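PDB 4ZOY: Sqt1, which probably acts as a WD40-repeat beta-propeller chaperone in ribosome biogenesis, capturing its ribosomal protein client while that protein is still being synthesised. Local coordinates for residues 378-383 and 460-465; 384-389 and 465-470. All coordinates share one frame; numbering follows the deposited sequence.

Contact 1. Residues 378-383 and 460-465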
ATOM      1  N   LYS A 378      -4.099   1.087   7.565  1.00 13.34           N
ATOM      2  CA  LYS A 378      -3.188   0.177   6.889  1.00 12.87           C
ATOM      3  C   LYS A 378      -2.799  -0.966   7.788  1.00 12.54           C
ATOM      4  O   LYS A 378      -2.532  -0.764   8.970  1.00 13.60           O
ATOM      5  CB  LYS A 378      -1.930   0.933   6.436  1.00 13.29           C
ATOM      6  CG  LYS A 378      -0.891   0.047   5.750  1.00 14.50           C
ATOM      7  CD  LYS A 378       0.280   0.868   5.230  1.00 16.49           C
ATOM      8  CE  LYS A 378       1.402  -0.026   4.720  1.00 18.43           C
ATOM      9  NZ  LYS A 378       2.392   0.739   3.906  1.00 19.43           N
ATOM     10  N   VAL A 379      -2.762  -2.167   7.218  1.00 12.48           N
ATOM     11  CA  VAL A 379      -2.162  -3.325   7.867  1.00 13.43           C
ATOM     12  C   VAL A 379      -1.116  -3.898   6.924  1.00 12.84           C
ATOM     13  O   VAL A 379      -1.288  -3.893   5.691  1.00 14.02           O
ATOM     14  CB  VAL A 379      -3.195  -4.413   8.238  1.00 14.44           C
ATOM     15  CG1 VAL A 379      -4.254  -3.858   9.173  1.00 14.49           C
ATOM     16  CG2 VAL A 379      -3.859  -5.040   6.982  1.00 15.36           C
ATOM     17  N   GLU A 380      -0.020  -4.384   7.494  1.00 12.42           N
ATOM     18  CA  GLU A 380       1.080  -4.909   6.673  1.00 12.69           C
ATOM     19  C   GLU A 380       1.921  -5.882   7.477  1.00 12.96           C
ATOM     20  O   GLU A 380       2.352  -5.559   8.593  1.00 13.37           O
ATOM     21  CB  GLU A 380       1.955  -3.771   6.140  1.00 13.12           C
ATOM     22  CG  GLU A 380       3.056  -4.249   5.191  1.00 14.29           C
ATOM     23  CD  GLU A 380       3.991  -3.126   4.805  1.00 19.52           C
ATOM     24  OE1 GLU A 380       3.663  -2.350   3.873  1.00 20.98           O
ATOM     25  OE2 GLU A 380       5.055  -3.011   5.436  1.00 18.01           O
ATOM     26  N   PHE A 381       2.152  -7.075   6.925  1.00 11.90           N
ATOM     27  CA  PHE A 381       2.968  -8.068   7.616  1.00 11.91           C
ATOM     28  C   PHE A 381       4.435  -7.712   7.575  1.00 12.64           C
ATOM     29  O   PHE A 381       4.942  -7.208   6.568  1.00 15.40           O
ATOM     30  CB  PHE A 381       2.769  -9.456   7.001  1.00 15.13           C
ATOM     31  CG  PHE A 381       1.471 -10.088   7.370  1.00 14.15           C
ATOM     32  CD1 PHE A 381       1.366 -10.870   8.508  1.00 16.04           C
ATOM     33  CD2 PHE A 381       0.342  -9.898   6.582  1.00 13.88           C
ATOM     34  CE1 PHE A 381       0.152 -11.460   8.865  1.00 18.36           C
ATOM     35  CE2 PHE A 381      -0.869 -10.480   6.932  1.00 13.59           C
ATOM     36  CZ  PHE A 381      -0.968 -11.259   8.071  1.00 15.67           C
ATOM     37  N   VAL A 382       5.115  -7.984   8.684  1.00 14.24           N
ATOM     38  CA  VAL A 382       6.571  -7.899   8.727  1.00 15.46           C
ATOM     39  C   VAL A 382       7.152  -9.035   7.880  1.00 14.54           C
ATOM     40  O   VAL A 382       6.838 -10.205   8.100  1.00 16.99           O
ATOM     41  CB  VAL A 382       7.104  -7.989  10.169  1.00 13.95           C
ATOM     42  CG1 VAL A 382       8.628  -7.894  10.176  1.00 15.40           C
ATOM     43  CG2 VAL A 382       6.486  -6.899  11.033  1.00 16.10           C
ATOM     44  N   LYS A 383       8.005  -8.675   6.931  1.00 15.51           N
ATOM     45  CA  LYS A 383       8.519  -9.659   5.971  1.00 16.49           C
ATOM     46  C   LYS A 383       9.533 -10.609   6.587  1.00 19.44           C
ATOM     47  O   LYS A 383       9.482 -11.822   6.356  1.00 21.02           O
ATOM     48  CB  LYS A 383       9.131  -8.938   4.770  1.00 18.66           C
ATOM     49  CG  LYS A 383       8.085  -8.181   3.959  1.00 25.43           C
ATOM     50  CD  LYS A 383       8.541  -7.893   2.536  1.00 41.77           C
ATOM     51  CE  LYS A 383       9.228  -6.550   2.430  1.00 41.15           C
ATOM     52  NZ  LYS A 383       9.529  -6.214   1.004  1.00 49.75           N
ATOM     53  N   PHE A 460       2.622   4.160   6.685  1.00 12.94           N
ATOM     54  CA  PHE A 460       3.918   3.852   7.257  1.00 12.70           C
ATOM     55  C   PHE A 460       4.713   2.939   6.336  1.00 14.18           C
ATOM     56  O   PHE A 460       4.161   2.281   5.449  1.00 13.73           O
ATOM     57  CB  PHE A 460       3.790   3.203   8.651  1.00 14.73           C
ATOM     58  CG  PHE A 460       3.127   1.853   8.645  1.00 13.79           C
ATOM     59  CD1 PHE A 460       3.880   0.705   8.448  1.00 14.01           C
ATOM     60  CD2 PHE A 460       1.766   1.734   8.851  1.00 14.71           C
ATOM     61  CE1 PHE A 460       3.281  -0.548   8.427  1.00 13.20           C
ATOM     62  CE2 PHE A 460       1.157   0.492   8.841  1.00 12.83           C
ATOM     63  CZ  PHE A 460       1.921  -0.651   8.629  1.00 14.11           C
ATOM     64  N   VAL A 461       6.021   2.933   6.547  1.00 14.43           N
ATOM     65  CA  VAL A 461       6.881   1.873   6.035  1.00 12.74           C
ATOM     66  C   VAL A 461       7.659   1.276   7.200  1.00 13.21           C
ATOM     67  O   VAL A 461       7.837   1.922   8.236  1.00 13.64           O
ATOM     68  CB  VAL A 461       7.858   2.384   4.961  1.00 11.92           C
ATOM     69  CG1 VAL A 461       7.104   2.848   3.711  1.00 14.84           C
ATOM     70  CG2 VAL A 461       8.739   3.517   5.513  1.00 13.55           C
ATOM     71  N   GLN A 462       8.131   0.044   7.042  1.00 13.18           N
ATOM     72  CA  GLN A 462       8.793  -0.638   8.148  1.00 14.01           C
ATOM     73  C   GLN A 462       9.967  -1.498   7.697  1.00 13.73           C
ATOM     74  O   GLN A 462      10.453  -2.330   8.468  1.00 15.95           O
ATOM     75  CB  GLN A 462       7.794  -1.502   8.921  1.00 13.01           C
ATOM     76  CG  GLN A 462       7.135  -2.613   8.088  1.00 12.35           C
ATOM     77  CD  GLN A 462       6.124  -3.419   8.878  1.00 14.85           C
ATOM     78  OE1 GLN A 462       6.184  -3.492  10.111  1.00 14.80           O
ATOM     79  NE2 GLN A 462       5.177  -4.030   8.174  1.00 14.82           N
ATOM     80  N   GLY A 463      10.423  -1.300   6.469  1.00 16.45           N
ATOM     81  CA  GLY A 463      11.588  -2.027   5.977  1.00 16.63           C
ATOM     82  C   GLY A 463      11.343  -3.517   5.883  1.00 19.93           C
ATOM     83  O   GLY A 463      10.215  -3.967   5.930  1.00 20.88           O
ATOM     84  N   GLU A 464      12.413  -4.288   5.767  1.00 20.94           N
ATOM     85  CA  GLU A 464      12.283  -5.739   5.682  1.00 21.22           C
ATOM     86  C   GLU A 464      12.036  -6.386   7.040  1.00 16.45           C
ATOM     87  O   GLU A 464      11.300  -7.367   7.141  1.00 18.24           O
ATOM     88  CB  GLU A 464      13.539  -6.342   5.051  1.00 24.08           C
ATOM     89  CG  GLU A 464      13.677  -6.067   3.564  1.00 36.30           C
ATOM     90  CD  GLU A 464      12.691  -6.861   2.738  1.00 41.86           C
ATOM     91  OE1 GLU A 464      12.272  -7.945   3.197  1.00 44.13           O
ATOM     92  OE2 GLU A 464      12.326  -6.395   1.638  1.00 56.19           O
ATOM     93  N   THR A 465      12.632  -5.829   8.087  1.00 15.17           N
ATOM     94  CA  THR A 465      12.611  -6.487   9.388  1.00 15.78           C
ATOM     95  C   THR A 465      11.591  -5.943  10.361  1.00 15.59           C
ATOM     96  O   THR A 465      11.386  -6.521  11.418  1.00 15.22           O
ATOM     97  CB  THR A 465      13.971  -6.388  10.089  1.00 17.72           C
ATOM     98  OG1 THR A 465      14.258  -5.010  10.359  1.00 20.03           O
ATOM     99  CG2 THR A 465      15.082  -6.996   9.221  1.00 24.60           C
TER
HETATM  100  O   HOH W   1       1.609   3.607   3.949  1.00 15.29           O
HETATM  101  O   HOH W   2       6.965  -1.246   4.749  1.00 17.09           O
HETATM  102  O   HOH W   3       8.359  -5.825   6.651  1.00 18.01           O

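Contact 2. Residues 384-389 and 465-470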
ATOM      1  N   SER A 384      10.447 -10.063   7.374  1.00 16.27           N
ATOM      2  CA  SER A 384      11.522 -10.864   7.944  1.00 16.30           C
ATOM      3  C   SER A 384      11.764 -10.478   9.388  1.00 14.91           C
ATOM      4  O   SER A 384      12.745  -9.802   9.682  1.00 17.44           O
ATOM      5  CB  SER A 384      12.802 -10.688   7.138  1.00 17.63           C
ATOM      6  OG  SER A 384      12.608 -11.046   5.782  1.00 21.80           O
ATOM      7  N   PRO A 385      10.867 -10.885  10.292  1.00 16.95           N
ATOM      8  CA  PRO A 385      11.049 -10.483  11.692  1.00 17.02           C
ATOM      9  C   PRO A 385      12.349 -11.023  12.269  1.00 19.61           C
ATOM     10  O   PRO A 385      12.816 -12.089  11.845  1.00 19.51           O
ATOM     11  CB  PRO A 385       9.837 -11.090  12.403  1.00 20.93           C
ATOM     12  CG  PRO A 385       9.329 -12.131  11.495  1.00 25.20           C
ATOM     13  CD  PRO A 385       9.685 -11.741  10.105  1.00 19.51           C
ATOM     14  N   PRO A 386      12.949 -10.282  13.209  1.00 16.70           N
ATOM     15  CA  PRO A 386      14.194 -10.717  13.856  1.00 18.59           C
ATOM     16  C   PRO A 386      14.070 -12.116  14.428  1.00 22.42           C
ATOM     17  O   PRO A 386      15.015 -12.896  14.315  1.00 19.76           O
ATOM     18  CB  PRO A 386      14.396  -9.677  14.954  1.00 18.83           C
ATOM     19  CG  PRO A 386      13.798  -8.415  14.349  1.00 22.47           C
ATOM     20  CD  PRO A 386      12.589  -8.897  13.572  1.00 16.96           C
ATOM     21  N   ASN A 387      12.922 -12.443  15.004  1.00 18.56           N
ATOM     22  CA  ASN A 387      12.687 -13.807  15.443  1.00 18.82           C
ATOM     23  C   ASN A 387      12.113 -14.590  14.273  1.00 21.92           C
ATOM     24  O   ASN A 387      10.932 -14.461  13.940  1.00 19.90           O
ATOM     25  CB  ASN A 387      11.772 -13.821  16.658  1.00 23.72           C
ATOM     26  CG  ASN A 387      12.446 -13.228  17.901  1.00 34.20           C
ATOM     27  OD1 ASN A 387      13.669 -13.329  18.079  1.00 29.96           O
ATOM     28  ND2 ASN A 387      11.650 -12.593  18.758  1.00 39.42           N
ATOM     29  N   ALA A 388      12.974 -15.375  13.630  1.00 19.91           N
ATOM     30  CA  ALA A 388      12.635 -16.013  12.365  1.00 22.06           C
ATOM     31  C   ALA A 388      11.440 -16.942  12.512  1.00 25.33           C
ATOM     32  O   ALA A 388      10.689 -17.155  11.559  1.00 26.97           O
ATOM     33  CB  ALA A 388      13.837 -16.763  11.819  1.00 24.69           C
ATOM     34  N   ALA A 389      11.254 -17.477  13.710  1.00 27.23           N
ATOM     35  CA  ALA A 389      10.143 -18.386  13.984  1.00 31.89           C
ATOM     36  C   ALA A 389       8.777 -17.703  13.871  1.00 35.30           C
ATOM     37  O   ALA A 389       7.755 -18.371  13.725  1.00 40.57           O
ATOM     38  CB  ALA A 389      10.310 -19.006  15.367  1.00 38.09           C
ATOM     39  N   THR A 465      12.632  -5.829   8.087  1.00 15.17           N
ATOM     40  CA  THR A 465      12.611  -6.487   9.388  1.00 15.78           C
ATOM     41  C   THR A 465      11.591  -5.943  10.361  1.00 15.59           C
ATOM     42  O   THR A 465      11.386  -6.521  11.418  1.00 15.22           O
ATOM     43  CB  THR A 465      13.971  -6.388  10.089  1.00 17.72           C
ATOM     44  OG1 THR A 465      14.258  -5.010  10.359  1.00 20.03           O
ATOM     45  CG2 THR A 465      15.082  -6.996   9.221  1.00 24.60           C
ATOM     46  N   GLY A 466      10.970  -4.812  10.029  1.00 14.82           N
ATOM     47  CA  GLY A 466      10.018  -4.200  10.941  1.00 15.88           C
ATOM     48  C   GLY A 466      10.629  -3.459  12.121  1.00 16.50           C
ATOM     49  O   GLY A 466       9.912  -2.979  12.992  1.00 15.58           O
ATOM     50  N   GLU A 467      11.956  -3.361  12.157  1.00 16.48           N
ATOM     51  CA  GLU A 467      12.625  -2.812  13.332  1.00 17.21           C
ATOM     52  C   GLU A 467      12.593  -1.294  13.395  1.00 17.03           C
ATOM     53  O   GLU A 467      12.668  -0.724  14.480  1.00 18.05           O
ATOM     54  CB  GLU A 467      14.072  -3.305  13.388  1.00 18.57           C
ATOM     55  CG  GLU A 467      14.195  -4.745  13.898  1.00 21.50           C
ATOM     56  CD  GLU A 467      13.730  -4.890  15.340  1.00 19.96           C
ATOM     57  OE1 GLU A 467      14.352  -4.271  16.232  1.00 21.76           O
ATOM     58  OE2 GLU A 467      12.740  -5.611  15.590  1.00 22.52           O
ATOM     59  N   ARG A 468      12.465  -0.654  12.240  1.00 15.88           N
ATOM     60  CA  ARG A 468      12.313   0.789  12.187  1.00 16.22           C
ATOM     61  C   ARG A 468      11.084   1.123  11.375  1.00 15.53           C
ATOM     62  O   ARG A 468      10.953   0.705  10.224  1.00 16.15           O
ATOM     63  CB  ARG A 468      13.549   1.457  11.586  1.00 20.00           C
ATOM     64  CG  ARG A 468      14.695   1.537  12.572  1.00 33.47           C
ATOM     65  CD  ARG A 468      15.476   2.827  12.424  1.00 34.59           C
ATOM     66  NE  ARG A 468      16.317   3.067  13.593  1.00 35.99           N
ATOM     67  CZ  ARG A 468      17.207   4.051  13.684  1.00 37.20           C
ATOM     68  NH1 ARG A 468      17.377   4.890  12.671  1.00 40.61           N
ATOM     69  NH2 ARG A 468      17.927   4.194  14.790  1.00 42.30           N
ATOM     70  N   ILE A 469      10.178   1.865  11.997  1.00 15.37           N
ATOM     71  CA  ILE A 469       8.911   2.247  11.375  1.00 13.78           C
ATOM     72  C   ILE A 469       8.910   3.745  11.156  1.00 15.92           C
ATOM     73  O   ILE A 469       9.210   4.506  12.074  1.00 16.51           O
ATOM     74  CB  ILE A 469       7.708   1.836  12.249  1.00 14.67           C
ATOM     75  CG1 ILE A 469       7.738   0.325  12.517  1.00 16.13           C
ATOM     76  CG2 ILE A 469       6.386   2.270  11.622  1.00 16.96           C
ATOM     77  CD1 ILE A 469       6.689  -0.144  13.501  1.00 20.14           C
ATOM     78  N   VAL A 470       8.623   4.170   9.931  1.00 12.84           N
ATOM     79  CA  VAL A 470       8.470   5.592   9.643  1.00 13.55           C
ATOM     80  C   VAL A 470       7.036   5.844   9.245  1.00 15.11           C
ATOM     81  O   VAL A 470       6.485   5.144   8.399  1.00 13.86           O
ATOM     82  CB  VAL A 470       9.425   6.069   8.536  1.00 13.47           C
ATOM     83  CG1 VAL A 470       9.347   7.595   8.396  1.00 16.54           C
ATOM     84  CG2 VAL A 470      10.860   5.632   8.847  1.00 15.68           C
TER

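Contact 1. Residues 378-383 and 460-465
Lys-378 lies over one face of the Phe-460 ring, with CG anti to the backbone N (chi1 178°) and the chain extended beyond it. Lys-378 CG comes 3.7 Å from Phe-460 CE2, with CB near the same atom. Lys-378 CD, set off toward the rim, makes a CH-pi contact 4.1 Å from the Phe-460 ring centroid. CE passes above CZ, and Lys-378 NZ, a cation-pi partner too, donates to Phe-460 O at 2.8 Å. Water 1 links NZ to Phe-460 N. Lysine suits this place: its methylenes pack on the ring while its charge also meets Glu-380 OE1, within its own strand, in a salt bridge whose hydrogen bond is weak. Gln-462 NE2 donates twice, to Glu-380 OE2 at 2.9 Å on the anti side and to Glu-380 O at 3.2 Å from above the carbonyl plane; OE1 bonds to Thr-396 OG1, which should hold the amide in one orientation. At the exposed end Lys-383 NZ meets Glu-464 OE2 at 2.9 Å in a salt bridge. These innermost strands of adjacent propeller blades, 8.0 Å apart between CA of Lys-378 and Phe-460, are therefore joined by side chains and water rather than by backbone pairing.

Contact 2. Residues 384-389 and 465-470
Thr-465 and Ser-384 meet mainly through a carbon donor: Thr-465 CA directs its hydrogen at Ser-384 O, with 3.3 Å between CA and O and an angle of 146° at the hydrogen. Thr-465 CB and CG2 also come near, each 3.7 Å from Ser-384 O. With OG1 between the backbone N and the carbonyl carbon (chi1 64°), the beta-branch places CG2 beside the backbone N, where it can pack against the serine carbonyl.

Proline contacts form the second group. Pro-386 CD sits 3.4 Å from Thr-465 O; this carbon adjoins the ring nitrogen, so its hydrogens are probably polarised enough to suit a carbonyl neighbour. Pro-385 CA makes a looser contact, 4.0 Å from Thr-465 O. Farther along, Pro-386 CG packs 3.2 Å from Glu-467 OE2 and 3.7 Å from Glu-467 CG. The glutamate chain bends at chi2 (-64°), which brings CD back near the proline ring as the two side chains pass at a slant.

Conventional polar bonds go to residues outside the two segments. Glu-467 OE2, beside the proline, takes its hydrogen bond from Ser-485 OG, a residue that Pro-386 also touches, while Arg-406 NH2, from the blade of strand 376-381, reaches across to Gly-466 O. Gly-466 has a positive phi, which favours glycine, as the chain turns into strand 468-473.

Here the loop after strand 376-381 rests on the turn leading into strand 468-473 of the next blade. With carbon-to-oxygen approaches in place of classical hydrogen bonds across it, the two loops meet through van der Waals and weak C-H...O approaches, so the contact is probably a modest one by itself.

Contacts 1 and 2 form one continuous seam between two neighbouring blades of the propeller, their centres about 8 Å apart. Contact 1 lies on the inner strands, its centre about 10 Å from the centre of the chain; contact 2 continues it outward through surface loops, at about 18 Å. Thr-465 belongs to both. A probable backbone hydrogen bond of 2.8 Å from Ser-384 N to Glu-464 O ties segment 384-389 to segment 460-465. Within the closing blade, strands 457-461 and 468-473 pair antiparallel, with Val-461 N 2.9 Å from Val-470 O. The seam thus changes from side-chain hydrogen bonds, salt bridges and bridging waters in contact 1 to carbon-oxygen contacts in contact 2.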